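Multisubunit Na+/H+ antiporter, D subunit (Anoxybacillus flavithermus, PDB 6Z16) probably works as one of the ion-translocating membrane subunits of the Mrp-type Na+/H+ antiporter complex, and is related to the antiporter-like subunits of respiratory complex I. Local coordinates at residues A171-A176 / I213-L218; A178-V183 / P203-I208; I222-F227 / A276-G281; S142-L147 / K161-N166. One frame throughout, in Å; residues are numbered along the deposited sequence.

Contact 1: A171-A176 / I213-L218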
loop_
_atom_site.group_PDB
_atom_site.type_symbol
_atom_site.label_atom_id
_atom_site.label_comp_id
_atom_site.label_asym_id
_atom_site.label_seq_id
_atom_site.Cartn_x
_atom_site.Cartn_y
_atom_site.Cartn_z
ATOM N N ALA D 171 13.339 -30.860 43.175
ATOM C CA ALA D 171 12.939 -31.913 42.245
ATOM C C ALA D 171 12.065 -32.961 42.928
ATOM O O ALA D 171 11.111 -33.479 42.328
ATOM C CB ALA D 171 14.175 -32.560 41.631
ATOM N N LEU D 172 12.360 -33.264 44.196
ATOM C CA LEU D 172 11.527 -34.208 44.935
ATOM C C LEU D 172 10.135 -33.651 45.219
ATOM O O LEU D 172 9.155 -34.410 45.227
ATOM C CB LEU D 172 12.228 -34.613 46.227
ATOM C CG LEU D 172 13.481 -35.469 46.019
ATOM C CD1 LEU D 172 14.252 -35.637 47.306
ATOM C CD2 LEU D 172 13.097 -36.822 45.456
ATOM N N PHE D 173 10.010 -32.337 45.426
ATOM C CA PHE D 173 8.665 -31.792 45.602
ATOM C C PHE D 173 7.895 -31.795 44.288
ATOM O O PHE D 173 6.670 -31.981 44.294
ATOM C CB PHE D 173 8.704 -30.382 46.193
ATOM C CG PHE D 173 7.358 -29.888 46.631
ATOM C CD1 PHE D 173 6.740 -30.453 47.731
ATOM C CD2 PHE D 173 6.705 -28.881 45.955
ATOM C CE1 PHE D 173 5.498 -30.020 48.146
ATOM C CE2 PHE D 173 5.461 -28.446 46.371
ATOM C CZ PHE D 173 4.862 -29.014 47.465
ATOM N N VAL D 174 8.602 -31.621 43.164
ATOM C CA VAL D 174 7.974 -31.742 41.845
ATOM C C VAL D 174 7.399 -33.143 41.641
ATOM O O VAL D 174 6.240 -33.303 41.226
ATOM C CB VAL D 174 8.980 -31.384 40.735
ATOM C CG1 VAL D 174 8.418 -31.722 39.379
ATOM C CG2 VAL D 174 9.304 -29.931 40.770
ATOM N N VAL D 175 8.188 -34.179 41.955
ATOM C CA VAL D 175 7.693 -35.536 41.715
ATOM C C VAL D 175 6.583 -35.903 42.703
ATOM O O VAL D 175 5.676 -36.678 42.362
ATOM C CB VAL D 175 8.841 -36.571 41.717
ATOM C CG1 VAL D 175 9.924 -36.162 40.741
ATOM C CG2 VAL D 175 9.418 -36.816 43.081
ATOM N N ALA D 176 6.582 -35.302 43.903
ATOM C CA ALA D 176 5.484 -35.537 44.840
ATOM C C ALA D 176 4.181 -34.913 44.350
ATOM O O ALA D 176 3.110 -35.534 44.451
ATOM C CB ALA D 176 5.856 -34.997 46.217
ATOM N N ILE D 213 6.819 -35.733 53.919
ATOM C CA ILE D 213 7.663 -35.661 55.115
ATOM C C ILE D 213 9.123 -35.511 54.726
ATOM O O ILE D 213 9.841 -34.674 55.282
ATOM C CB ILE D 213 7.472 -36.901 56.009
ATOM C CG1 ILE D 213 6.077 -36.960 56.588
ATOM C CG2 ILE D 213 8.466 -36.916 57.150
ATOM C CD1 ILE D 213 5.792 -38.270 57.261
ATOM N N ILE D 214 9.570 -36.290 53.739
ATOM C CA ILE D 214 10.972 -36.240 53.325
ATOM C C ILE D 214 11.308 -34.894 52.685
ATOM O O ILE D 214 12.355 -34.301 52.977
ATOM C CB ILE D 214 11.287 -37.420 52.390
ATOM C CG1 ILE D 214 11.094 -38.735 53.140
ATOM C CG2 ILE D 214 12.713 -37.341 51.874
ATOM C CD1 ILE D 214 11.014 -39.943 52.249
ATOM N N VAL D 215 10.393 -34.354 51.870
ATOM C CA VAL D 215 10.629 -33.062 51.219
ATOM C C VAL D 215 10.669 -31.930 52.243
ATOM O O VAL D 215 11.638 -31.160 52.310
ATOM C CB VAL D 215 9.559 -32.794 50.146
ATOM C CG1 VAL D 215 9.700 -31.384 49.625
ATOM C CG2 VAL D 215 9.692 -33.774 49.007
ATOM N N PHE D 216 9.627 -31.826 53.073
ATOM C CA PHE D 216 9.543 -30.739 54.039
ATOM C C PHE D 216 10.547 -30.885 55.172
ATOM O O PHE D 216 10.877 -29.887 55.816
ATOM C CB PHE D 216 8.127 -30.660 54.595
ATOM C CG PHE D 216 7.099 -30.240 53.587
ATOM C CD1 PHE D 216 7.451 -29.512 52.465
ATOM C CD2 PHE D 216 5.777 -30.610 53.746
ATOM C CE1 PHE D 216 6.501 -29.142 51.538
ATOM C CE2 PHE D 216 4.824 -30.245 52.820
ATOM C CZ PHE D 216 5.189 -29.511 51.715
ATOM N N GLY D 217 11.051 -32.095 55.424
ATOM C CA GLY D 217 12.150 -32.268 56.347
ATOM C C GLY D 217 13.506 -32.006 55.745
ATOM O O GLY D 217 14.465 -31.775 56.484
ATOM N N LEU D 218 13.621 -32.075 54.422
ATOM C CA LEU D 218 14.770 -31.451 53.785
ATOM C C LEU D 218 14.689 -29.934 53.868
ATOM O O LEU D 218 15.726 -29.267 53.949
ATOM C CB LEU D 218 14.882 -31.912 52.334
ATOM C CG LEU D 218 15.436 -33.318 52.149
ATOM C CD1 LEU D 218 15.260 -33.781 50.724
ATOM C CD2 LEU D 218 16.906 -33.299 52.524
#

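Contact 2: A178-V183 / P203-I208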
loop_
_atom_site.group_PDB
_atom_site.type_symbol
_atom_site.label_atom_id
_atom_site.label_comp_id
_atom_site.label_asym_id
_atom_site.label_seq_id
_atom_site.Cartn_x
_atom_site.Cartn_y
_atom_site.Cartn_z
ATOM N N ALA D 178 3.489 -34.432 41.251
ATOM C CA ALA D 178 3.100 -35.247 40.098
ATOM C C ALA D 178 2.337 -36.501 40.515
ATOM O O ALA D 178 1.286 -36.819 39.940
ATOM C CB ALA D 178 4.338 -35.627 39.293
ATOM N N TYR D 179 2.857 -37.221 41.517
ATOM C CA TYR D 179 2.180 -38.409 42.041
ATOM C C TYR D 179 0.803 -38.075 42.600
ATOM O O TYR D 179 -0.181 -38.780 42.326
ATOM C CB TYR D 179 3.017 -39.035 43.144
ATOM C CG TYR D 179 4.335 -39.643 42.750
ATOM C CD1 TYR D 179 4.575 -40.089 41.465
ATOM C CD2 TYR D 179 5.360 -39.733 43.675
ATOM C CE1 TYR D 179 5.799 -40.635 41.123
ATOM C CE2 TYR D 179 6.578 -40.266 43.342
ATOM C CZ TYR D 179 6.793 -40.718 42.068
ATOM O OH TYR D 179 8.013 -41.254 41.743
ATOM N N LEU D 180 0.712 -36.996 43.382
ATOM C CA LEU D 180 -0.561 -36.655 44.001
ATOM C C LEU D 180 -1.566 -36.139 42.976
ATOM O O LEU D 180 -2.774 -36.341 43.144
ATOM C CB LEU D 180 -0.332 -35.641 45.122
ATOM C CG LEU D 180 -1.515 -35.283 46.020
ATOM C CD1 LEU D 180 -2.060 -36.517 46.704
ATOM C CD2 LEU D 180 -1.060 -34.290 47.044
ATOM N N TYR D 181 -1.091 -35.510 41.894
ATOM C CA TYR D 181 -2.002 -35.111 40.827
ATOM C C TYR D 181 -2.516 -36.321 40.069
ATOM O O TYR D 181 -3.669 -36.338 39.625
ATOM C CB TYR D 181 -1.323 -34.139 39.863
ATOM C CG TYR D 181 -2.245 -33.691 38.750
ATOM C CD1 TYR D 181 -3.274 -32.793 38.998
ATOM C CD2 TYR D 181 -2.100 -34.178 37.458
ATOM C CE1 TYR D 181 -4.126 -32.389 37.992
ATOM C CE2 TYR D 181 -2.952 -33.782 36.447
ATOM C CZ TYR D 181 -3.963 -32.888 36.722
ATOM O OH TYR D 181 -4.811 -32.483 35.720
ATOM N N ALA D 182 -1.674 -37.341 39.903
ATOM C CA ALA D 182 -2.145 -38.554 39.247
ATOM C C ALA D 182 -3.158 -39.307 40.092
ATOM O O ALA D 182 -4.049 -39.962 39.545
ATOM C CB ALA D 182 -0.980 -39.464 38.923
ATOM N N VAL D 183 -3.041 -39.234 41.417
ATOM C CA VAL D 183 -4.029 -39.900 42.261
ATOM C C VAL D 183 -5.330 -39.104 42.320
ATOM O O VAL D 183 -6.414 -39.643 42.072
ATOM C CB VAL D 183 -3.464 -40.147 43.669
ATOM C CG1 VAL D 183 -4.520 -40.771 44.535
ATOM C CG2 VAL D 183 -2.259 -41.040 43.595
ATOM N N PRO D 203 -3.235 -47.240 50.104
ATOM C CA PRO D 203 -1.855 -47.167 50.610
ATOM C C PRO D 203 -0.979 -46.140 49.910
ATOM O O PRO D 203 0.039 -45.709 50.488
ATOM C CB PRO D 203 -1.330 -48.584 50.368
ATOM C CG PRO D 203 -2.549 -49.428 50.266
ATOM C CD PRO D 203 -3.560 -48.582 49.599
ATOM N N ILE D 204 -1.337 -45.737 48.688
ATOM C CA ILE D 204 -0.496 -44.811 47.943
ATOM C C ILE D 204 -0.522 -43.431 48.585
ATOM O O ILE D 204 0.477 -42.711 48.547
ATOM C CB ILE D 204 -0.903 -44.796 46.452
ATOM C CG1 ILE D 204 0.136 -44.061 45.610
ATOM C CG2 ILE D 204 -2.291 -44.235 46.236
ATOM C CD1 ILE D 204 1.466 -44.763 45.554
ATOM N N LEU D 205 -1.620 -43.079 49.265
ATOM C CA LEU D 205 -1.689 -41.811 49.982
ATOM C C LEU D 205 -0.730 -41.792 51.164
ATOM O O LEU D 205 -0.117 -40.758 51.455
ATOM C CB LEU D 205 -3.120 -41.555 50.441
ATOM C CG LEU D 205 -4.120 -41.325 49.314
ATOM C CD1 LEU D 205 -5.525 -41.239 49.862
ATOM C CD2 LEU D 205 -3.763 -40.070 48.557
ATOM N N THR D 206 -0.559 -42.938 51.825
ATOM C CA THR D 206 0.438 -43.057 52.879
ATOM C C THR D 206 1.845 -42.897 52.319
ATOM O O THR D 206 2.686 -42.213 52.923
ATOM C CB THR D 206 0.288 -44.405 53.577
ATOM O OG1 THR D 206 -1.062 -44.560 54.028
ATOM C CG2 THR D 206 1.210 -44.492 54.769
ATOM N N VAL D 207 2.106 -43.484 51.142
ATOM C CA VAL D 207 3.432 -43.358 50.527
ATOM C C VAL D 207 3.727 -41.904 50.147
ATOM O O VAL D 207 4.843 -41.399 50.353
ATOM C CB VAL D 207 3.547 -44.298 49.310
ATOM C CG1 VAL D 207 4.918 -44.200 48.679
ATOM C CG2 VAL D 207 3.261 -45.723 49.707
ATOM N N ILE D 208 2.718 -41.188 49.644
ATOM C CA ILE D 208 2.960 -39.806 49.228
ATOM C C ILE D 208 3.067 -38.885 50.443
ATOM O O ILE D 208 3.833 -37.914 50.420
ATOM C CB ILE D 208 1.884 -39.327 48.232
ATOM C CG1 ILE D 208 1.788 -40.275 47.043
ATOM C CG2 ILE D 208 2.223 -37.976 47.648
ATOM C CD1 ILE D 208 3.101 -40.583 46.393
#

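Contact 3: I222-F227 / A276-G281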
loop_
_atom_site.group_PDB
_atom_site.type_symbol
_atom_site.label_atom_id
_atom_site.label_comp_id
_atom_site.label_asym_id
_atom_site.label_seq_id
_atom_site.Cartn_x
_atom_site.Cartn_y
_atom_site.Cartn_z
ATOM N N ILE D 222 15.063 -32.009 59.762
ATOM C CA ILE D 222 14.686 -33.123 60.613
ATOM C C ILE D 222 15.830 -34.130 60.554
ATOM O O ILE D 222 16.635 -34.125 59.629
ATOM C CB ILE D 222 13.340 -33.741 60.136
ATOM C CG1 ILE D 222 12.290 -32.656 59.970
ATOM C CG2 ILE D 222 12.747 -34.725 61.113
ATOM C CD1 ILE D 222 12.014 -31.877 61.206
ATOM N N PHE D 223 15.964 -34.958 61.582
ATOM C CA PHE D 223 16.743 -36.177 61.434
ATOM C C PHE D 223 15.950 -37.174 60.588
ATOM O O PHE D 223 14.746 -37.339 60.798
ATOM C CB PHE D 223 17.054 -36.778 62.808
ATOM C CG PHE D 223 17.845 -38.054 62.760
ATOM C CD1 PHE D 223 19.216 -38.029 62.562
ATOM C CD2 PHE D 223 17.215 -39.282 62.919
ATOM C CE1 PHE D 223 19.943 -39.198 62.517
ATOM C CE2 PHE D 223 17.936 -40.452 62.872
ATOM C CZ PHE D 223 19.301 -40.411 62.672
ATOM N N PRO D 224 16.592 -37.869 59.634
ATOM C CA PRO D 224 17.988 -37.831 59.194
ATOM C C PRO D 224 18.198 -37.016 57.925
ATOM O O PRO D 224 18.859 -37.475 57.000
ATOM C CB PRO D 224 18.295 -39.296 58.927
ATOM C CG PRO D 224 17.010 -39.822 58.433
ATOM C CD PRO D 224 15.920 -39.087 59.151
ATOM N N LEU D 225 17.625 -35.817 57.880
ATOM C CA LEU D 225 17.679 -34.960 56.704
ATOM C C LEU D 225 18.285 -33.604 57.037
ATOM O O LEU D 225 18.036 -32.627 56.329
ATOM C CB LEU D 225 16.270 -34.789 56.138
ATOM C CG LEU D 225 15.557 -36.083 55.756
ATOM C CD1 LEU D 225 14.109 -35.830 55.436
ATOM C CD2 LEU D 225 16.254 -36.734 54.587
ATOM N N TYR D 226 19.065 -33.520 58.114
ATOM C CA TYR D 226 19.499 -32.246 58.673
ATOM C C TYR D 226 20.885 -31.836 58.220
ATOM O O TYR D 226 21.316 -30.729 58.548
ATOM C CB TYR D 226 19.492 -32.306 60.212
ATOM C CG TYR D 226 20.607 -33.145 60.813
ATOM C CD1 TYR D 226 20.470 -34.517 60.941
ATOM C CD2 TYR D 226 21.781 -32.557 61.287
ATOM C CE1 TYR D 226 21.480 -35.281 61.480
ATOM C CE2 TYR D 226 22.795 -33.312 61.811
ATOM C CZ TYR D 226 22.639 -34.672 61.908
ATOM O OH TYR D 226 23.648 -35.422 62.456
ATOM N N PHE D 227 21.590 -32.710 57.502
ATOM C CA PHE D 227 23.047 -32.688 57.456
ATOM C C PHE D 227 23.617 -31.488 56.712
ATOM O O PHE D 227 24.816 -31.214 56.829
ATOM C CB PHE D 227 23.548 -33.972 56.799
ATOM C CG PHE D 227 23.234 -35.219 57.572
ATOM C CD1 PHE D 227 24.052 -35.637 58.608
ATOM C CD2 PHE D 227 22.131 -35.989 57.238
ATOM C CE1 PHE D 227 23.770 -36.790 59.304
ATOM C CE2 PHE D 227 21.848 -37.146 57.937
ATOM C CZ PHE D 227 22.668 -37.540 58.970
ATOM N N ALA D 276 6.727 -39.168 65.316
ATOM C CA ALA D 276 7.234 -39.253 66.681
ATOM C C ALA D 276 8.688 -39.709 66.713
ATOM O O ALA D 276 9.521 -39.100 67.398
ATOM C CB ALA D 276 6.356 -40.192 67.502
ATOM N N TRP D 277 9.026 -40.759 65.950
ATOM C CA TRP D 277 10.414 -41.224 65.990
ATOM C C TRP D 277 11.378 -40.265 65.297
ATOM O O TRP D 277 12.510 -40.083 65.777
ATOM C CB TRP D 277 10.545 -42.627 65.404
ATOM C CG TRP D 277 9.952 -43.671 66.285
ATOM C CD1 TRP D 277 8.833 -44.404 66.048
ATOM C CD2 TRP D 277 10.408 -44.048 67.593
ATOM N NE1 TRP D 277 8.583 -45.244 67.102
ATOM C CE2 TRP D 277 9.533 -45.039 68.068
ATOM C CE3 TRP D 277 11.486 -43.656 68.398
ATOM C CZ2 TRP D 277 9.697 -45.646 69.315
ATOM C CZ3 TRP D 277 11.646 -44.257 69.634
ATOM C CH2 TRP D 277 10.757 -45.241 70.079
ATOM N N LEU D 278 10.949 -39.615 64.207
ATOM C CA LEU D 278 11.813 -38.626 63.563
ATOM C C LEU D 278 12.040 -37.415 64.462
ATOM O O LEU D 278 13.150 -36.869 64.513
ATOM C CB LEU D 278 11.220 -38.192 62.223
ATOM C CG LEU D 278 11.128 -39.230 61.105
ATOM C CD1 LEU D 278 10.379 -38.662 59.922
ATOM C CD2 LEU D 278 12.493 -39.741 60.690
ATOM N N ALA D 279 11.012 -37.015 65.217
ATOM C CA ALA D 279 11.148 -35.893 66.137
ATOM C C ALA D 279 12.068 -36.221 67.302
ATOM O O ALA D 279 12.862 -35.367 67.724
ATOM C CB ALA D 279 9.775 -35.482 66.650
ATOM N N LEU D 280 11.967 -37.441 67.847
ATOM C CA LEU D 280 12.868 -37.845 68.928
ATOM C C LEU D 280 14.316 -37.867 68.463
ATOM O O LEU D 280 15.209 -37.384 69.174
ATOM C CB LEU D 280 12.473 -39.212 69.481
ATOM C CG LEU D 280 11.156 -39.302 70.248
ATOM C CD1 LEU D 280 10.871 -40.740 70.645
ATOM C CD2 LEU D 280 11.171 -38.390 71.458
ATOM N N GLY D 281 14.560 -38.387 67.254
ATOM C CA GLY D 281 15.902 -38.338 66.698
ATOM C C GLY D 281 16.405 -36.928 66.465
ATOM O O GLY D 281 17.590 -36.646 66.678
#

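Contact 4: S142-L147 / K161-N166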
loop_
_atom_site.group_PDB
_atom_site.type_symbol
_atom_site.label_atom_id
_atom_site.label_comp_id
_atom_site.label_asym_id
_atom_site.label_seq_id
_atom_site.Cartn_x
_atom_site.Cartn_y
_atom_site.Cartn_z
ATOM N N SER D 142 16.312 -16.333 46.736
ATOM C CA SER D 142 16.798 -15.181 47.490
ATOM C C SER D 142 17.760 -15.592 48.599
ATOM O O SER D 142 18.735 -14.879 48.860
ATOM C CB SER D 142 15.617 -14.410 48.055
ATOM O OG SER D 142 14.865 -15.248 48.899
ATOM N N SER D 143 17.545 -16.762 49.212
ATOM C CA SER D 143 18.467 -17.225 50.245
ATOM C C SER D 143 19.811 -17.654 49.663
ATOM O O SER D 143 20.846 -17.452 50.306
ATOM C CB SER D 143 17.842 -18.367 51.040
ATOM O OG SER D 143 17.720 -19.527 50.248
ATOM N N TYR D 144 19.810 -18.250 48.457
ATOM C CA TYR D 144 21.057 -18.561 47.747
ATOM C C TYR D 144 21.885 -17.308 47.539
ATOM O O TYR D 144 23.097 -17.289 47.799
ATOM C CB TYR D 144 20.790 -19.145 46.359
ATOM C CG TYR D 144 20.042 -20.436 46.224
ATOM C CD1 TYR D 144 19.967 -21.367 47.247
ATOM C CD2 TYR D 144 19.366 -20.700 45.049
ATOM C CE1 TYR D 144 19.237 -22.536 47.079
ATOM C CE2 TYR D 144 18.648 -21.841 44.877
ATOM C CZ TYR D 144 18.583 -22.754 45.883
ATOM O OH TYR D 144 17.848 -23.880 45.646
ATOM N N VAL D 145 21.236 -16.250 47.049
ATOM C CA VAL D 145 21.993 -15.055 46.695
ATOM C C VAL D 145 22.458 -14.320 47.950
ATOM O O VAL D 145 23.594 -13.836 48.008
ATOM C CB VAL D 145 21.172 -14.146 45.768
ATOM C CG1 VAL D 145 22.024 -13.012 45.316
ATOM C CG2 VAL D 145 20.682 -14.911 44.568
ATOM N N LEU D 146 21.609 -14.257 48.988
ATOM C CA LEU D 146 22.016 -13.642 50.251
ATOM C C LEU D 146 23.116 -14.433 50.946
ATOM O O LEU D 146 23.935 -13.851 51.664
ATOM C CB LEU D 146 20.814 -13.487 51.181
ATOM C CG LEU D 146 19.805 -12.385 50.876
ATOM C CD1 LEU D 146 18.592 -12.536 51.752
ATOM C CD2 LEU D 146 20.457 -11.051 51.128
ATOM N N LEU D 147 23.164 -15.745 50.733
ATOM C CA LEU D 147 24.263 -16.543 51.255
ATOM C C LEU D 147 25.561 -16.265 50.510
ATOM O O LEU D 147 26.630 -16.199 51.125
ATOM C CB LEU D 147 23.892 -18.021 51.173
ATOM C CG LEU D 147 24.874 -19.077 51.659
ATOM C CD1 LEU D 147 25.183 -18.884 53.107
ATOM C CD2 LEU D 147 24.271 -20.437 51.448
ATOM N N LYS D 161 27.193 -26.150 48.496
ATOM C CA LYS D 161 26.560 -27.229 49.267
ATOM C C LYS D 161 25.051 -27.004 49.437
ATOM O O LYS D 161 24.233 -27.893 49.136
ATOM C CB LYS D 161 27.213 -27.338 50.644
ATOM C CG LYS D 161 28.426 -28.257 50.803
ATOM C CD LYS D 161 29.646 -27.769 50.047
ATOM C CE LYS D 161 30.880 -28.590 50.359
ATOM N NZ LYS D 161 31.287 -28.446 51.773
ATOM N N TYR D 162 24.677 -25.809 49.915
ATOM C CA TYR D 162 23.283 -25.468 50.191
ATOM C C TYR D 162 22.433 -25.496 48.924
ATOM O O TYR D 162 21.295 -26.001 48.934
ATOM C CB TYR D 162 23.263 -24.088 50.852
ATOM C CG TYR D 162 21.916 -23.517 51.196
ATOM C CD1 TYR D 162 21.177 -24.023 52.247
ATOM C CD2 TYR D 162 21.409 -22.431 50.505
ATOM C CE1 TYR D 162 19.952 -23.488 52.578
ATOM C CE2 TYR D 162 20.188 -21.890 50.828
ATOM C CZ TYR D 162 19.463 -22.425 51.865
ATOM O OH TYR D 162 18.243 -21.894 52.193
ATOM N N THR D 163 22.996 -25.005 47.813
ATOM C CA THR D 163 22.281 -24.964 46.545
ATOM C C THR D 163 22.029 -26.366 46.018
ATOM O O THR D 163 20.930 -26.657 45.531
ATOM C CB THR D 163 23.084 -24.155 45.531
ATOM O OG1 THR D 163 23.450 -22.900 46.109
ATOM C CG2 THR D 163 22.253 -23.889 44.301
ATOM N N LEU D 164 23.032 -27.245 46.145
ATOM C CA LEU D 164 22.911 -28.634 45.712
ATOM C C LEU D 164 21.769 -29.346 46.438
ATOM O O LEU D 164 20.917 -29.997 45.803
ATOM C CB LEU D 164 24.248 -29.323 45.974
ATOM C CG LEU D 164 24.769 -30.586 45.302
ATOM C CD1 LEU D 164 26.276 -30.555 45.435
ATOM C CD2 LEU D 164 24.214 -31.828 45.920
ATOM N N VAL D 165 21.715 -29.180 47.768
ATOM C CA VAL D 165 20.678 -29.833 48.572
ATOM C C VAL D 165 19.290 -29.326 48.199
ATOM O O VAL D 165 18.339 -30.112 48.048
ATOM C CB VAL D 165 20.950 -29.624 50.071
ATOM C CG1 VAL D 165 19.866 -30.276 50.912
ATOM C CG2 VAL D 165 22.264 -30.182 50.425
ATOM N N ASN D 166 19.155 -28.012 48.015
ATOM C CA ASN D 166 17.821 -27.480 47.760
ATOM C C ASN D 166 17.342 -27.770 46.344
ATOM O O ASN D 166 16.131 -27.878 46.123
ATOM C CB ASN D 166 17.799 -25.994 48.051
ATOM C CG ASN D 166 17.932 -25.703 49.510
ATOM O OD1 ASN D 166 17.266 -26.316 50.342
ATOM N ND2 ASN D 166 18.824 -24.792 49.840
#

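Contact 1: A171-A176 / I213-L218
Val-215 presents its two methyls to the backbone turn at Leu-172 and Phe-173, and most of the aliphatic packing here depends on that fork. CG2 rests beside the start of the Leu-172 side chain, 3.9 Å from its CB. The other branch is aimed at the phenylalanine: with CG1 anti to the backbone N (chi1 172°), it comes 3.6 Å from CD1 of Phe-173 and also touches CB of that residue, the two side chains crossing at about a right angle. One turn further along helix 203-219, CD1 of Leu-218 meets CD1 of Leu-172 at 4.0 Å, an oblique crossing of two branched ends.

The aromatic part is a pairing of Phe-173 with Phe-216. CE1 of Phe-173 approaches the far end of the other ring, 3.6 Å from CZ of Phe-216. The ring planes are inclined by 37° and the centroids lie 5.6 Å apart, an oblique meeting. An alanine at Phe-173 would keep the CB contact with Val-215 but would probably open a gap beside CG1 of Val-215 and leave the tip of Phe-216 without its aromatic neighbour.

The contact is wholly apolar and buried, joining two antiparallel transmembrane helices whose segment axes come within 9.5 Å. A bound potassium ion lies about 9 Å from the Phe-173 side chain, too far for any direct contact. Phe-216 continues onto Ser-255, Ile-256 and Thr-259, and Phe-173 also packs on Phe-133, so the pair also touches helices 249-263 and 129-148.

Contact 2: A178-V183 / P203-I208
The CD1 methyl of Ile-208 is set against the base of Tyr-179, 3.6 Å from its CB and equally near CD2 of the ring. The isoleucine torsions put it there: chi1 (-55°) sets CG1 anti to the carbonyl carbon, and chi2 of -51° then turns CD1 back instead of extending it. The tyrosine crosses it at about a right angle, and CD1 meets the ring obliquely. The other branch of Ile-208, CG2, anti to the backbone N, comes 4.3 Å from CB of Leu-180.

These residues join the C-terminal end of helix 153-183 to the early part of helix 203-219, an antiparallel pair (159° between segment directions) of membrane helices linked through the short helix 189-198. Leu-180 touches Leu-192 and Ile-196 of that linking helix, and Leu-205 also touches Ile-196.

Nearer the helix ends the packing is carried by methyls. Val-183 spreads its branches over two partners: CG1 approaches CD2 of Leu-205 at 4.2 Å, while CG2 lies 4.1 Å from CG2 of Ile-204, the latter methyl held in the crowded position between backbone N and carbonyl carbon. The side chains of Val-183 and Ile-204 run side by side, pointing opposite ways. Beyond the methyls, Ile-204 packs on Ala-754 of a neighbouring antiporter subunit, and Tyr-179 on Met-747 of that same chain.

Contact 3: I222-F227 / A276-G281
Leu-278 and Gly-281 form the closely packed part of this contact, with the chain from Ile-222 to Pro-224 laid across them. Leu-278 is met from three residues in a row. Its CB lies 3.9 Å from CG2 of Ile-222, the two side chains crossing at about a right angle; its CD2 sits beside the carbonyl O of Phe-223, and the same methyl is 3.8 Å from CD of Pro-224. At Gly-281 the helix offers bare backbone: CB of Phe-223 comes 3.7 Å from Gly-281 C, and ring atom CD2 is 4.1 Å from Gly-281 CA.

The loop is the break between helices 203-219 and 229-234, consistent with the interrupted transmembrane helix known from the antiporter-like subunits of complex I. Its backbone is tied to helix 268-292 just past Gly-281, where Phe-223 N is hydrogen-bonded to Thr-282 OG1. The peptide before Pro-224 is cis, and CB of the proline lies 3.8 Å above the Phe-223 ring, over its centre.

On its inner flank the contact is closed by Ile-222, which is buried and packs on Val-308 and Ile-312 of helix 296-315. The outer flank is looser: Phe-223, Pro-224 and Leu-278 are all partly exposed there, although the surface is not left entirely to the surroundings. Pro-224 also packs on Ser-623 of a neighbouring antiporter subunit, and Phe-227 meets the ring of Tyr-619 of that subunit.

Contact 4: S142-L147 / K161-N166
Tyr-162 donates its hydroxyl hydrogen to Ser-143 OG, with OH and OG 3.1 Å apart and OG lying in the plane of the tyrosine ring, at its edge. Ser-143 OG is bonded in turn to Leu-140 O on its own helix, so the serine relays the tyrosine onto the backbone. A phenylalanine in place of Tyr-162 would keep the ring packing but would probably leave Ser-143 OG without its partner from the opposing helix.

The aromatic contacts involve two tyrosines crossing at about a right angle. Tyr-144 turns CD1 to CE2 of Tyr-162 at 3.6 Å, the ring planes standing 81° apart. Thr-163 covers one face of Tyr-144 in a CH-pi contact: its CG2 is 4.1 Å from the ring centroid, nearly on the normal. CB of Asn-166 lies at the edge of the Tyr-144 ring, in its plane and beside the hydroxyl. On its own helix, Asn-166 places ND2 over the centre of the Tyr-162 ring.

Both segments belong to an antiparallel hairpin of successive membrane helices, 129-148 and 153-183.

Apolar packing completes the contact. In Leu-147, chi1 puts CG anti to the backbone N and chi2 (60°) then sets the CD branches, CD2 coming 3.6 Å from CD2 of Tyr-162. Leu-147 also touches Ala-235 and Pro-236, while Tyr-162 reaches Leu-248.

In the fold
Contacts 1, 2 and 4 are buried pairings of antiparallel helices, and helix 153-183 serves all three: its early part faces helix 129-148 in contact 4, its later parts face helix 203-219 in contacts 1 and 2. The latter two touch, with centres 13 Å apart, and continue one interface. Contact 3 differs, being a surface contact between a loop and helix 268-292; it abuts contact 1, where Leu-225 packs on the backbone of Ile-214 and Gly-217. The chemistry varies too. Contacts 1 and 2 join apolar side chains, contact 3 mixes apolar side-chain packing with packing on bare backbone at Gly-281 and the Phe-223 carbonyl, and contact 4 alone includes a hydrogen bond between its two segments.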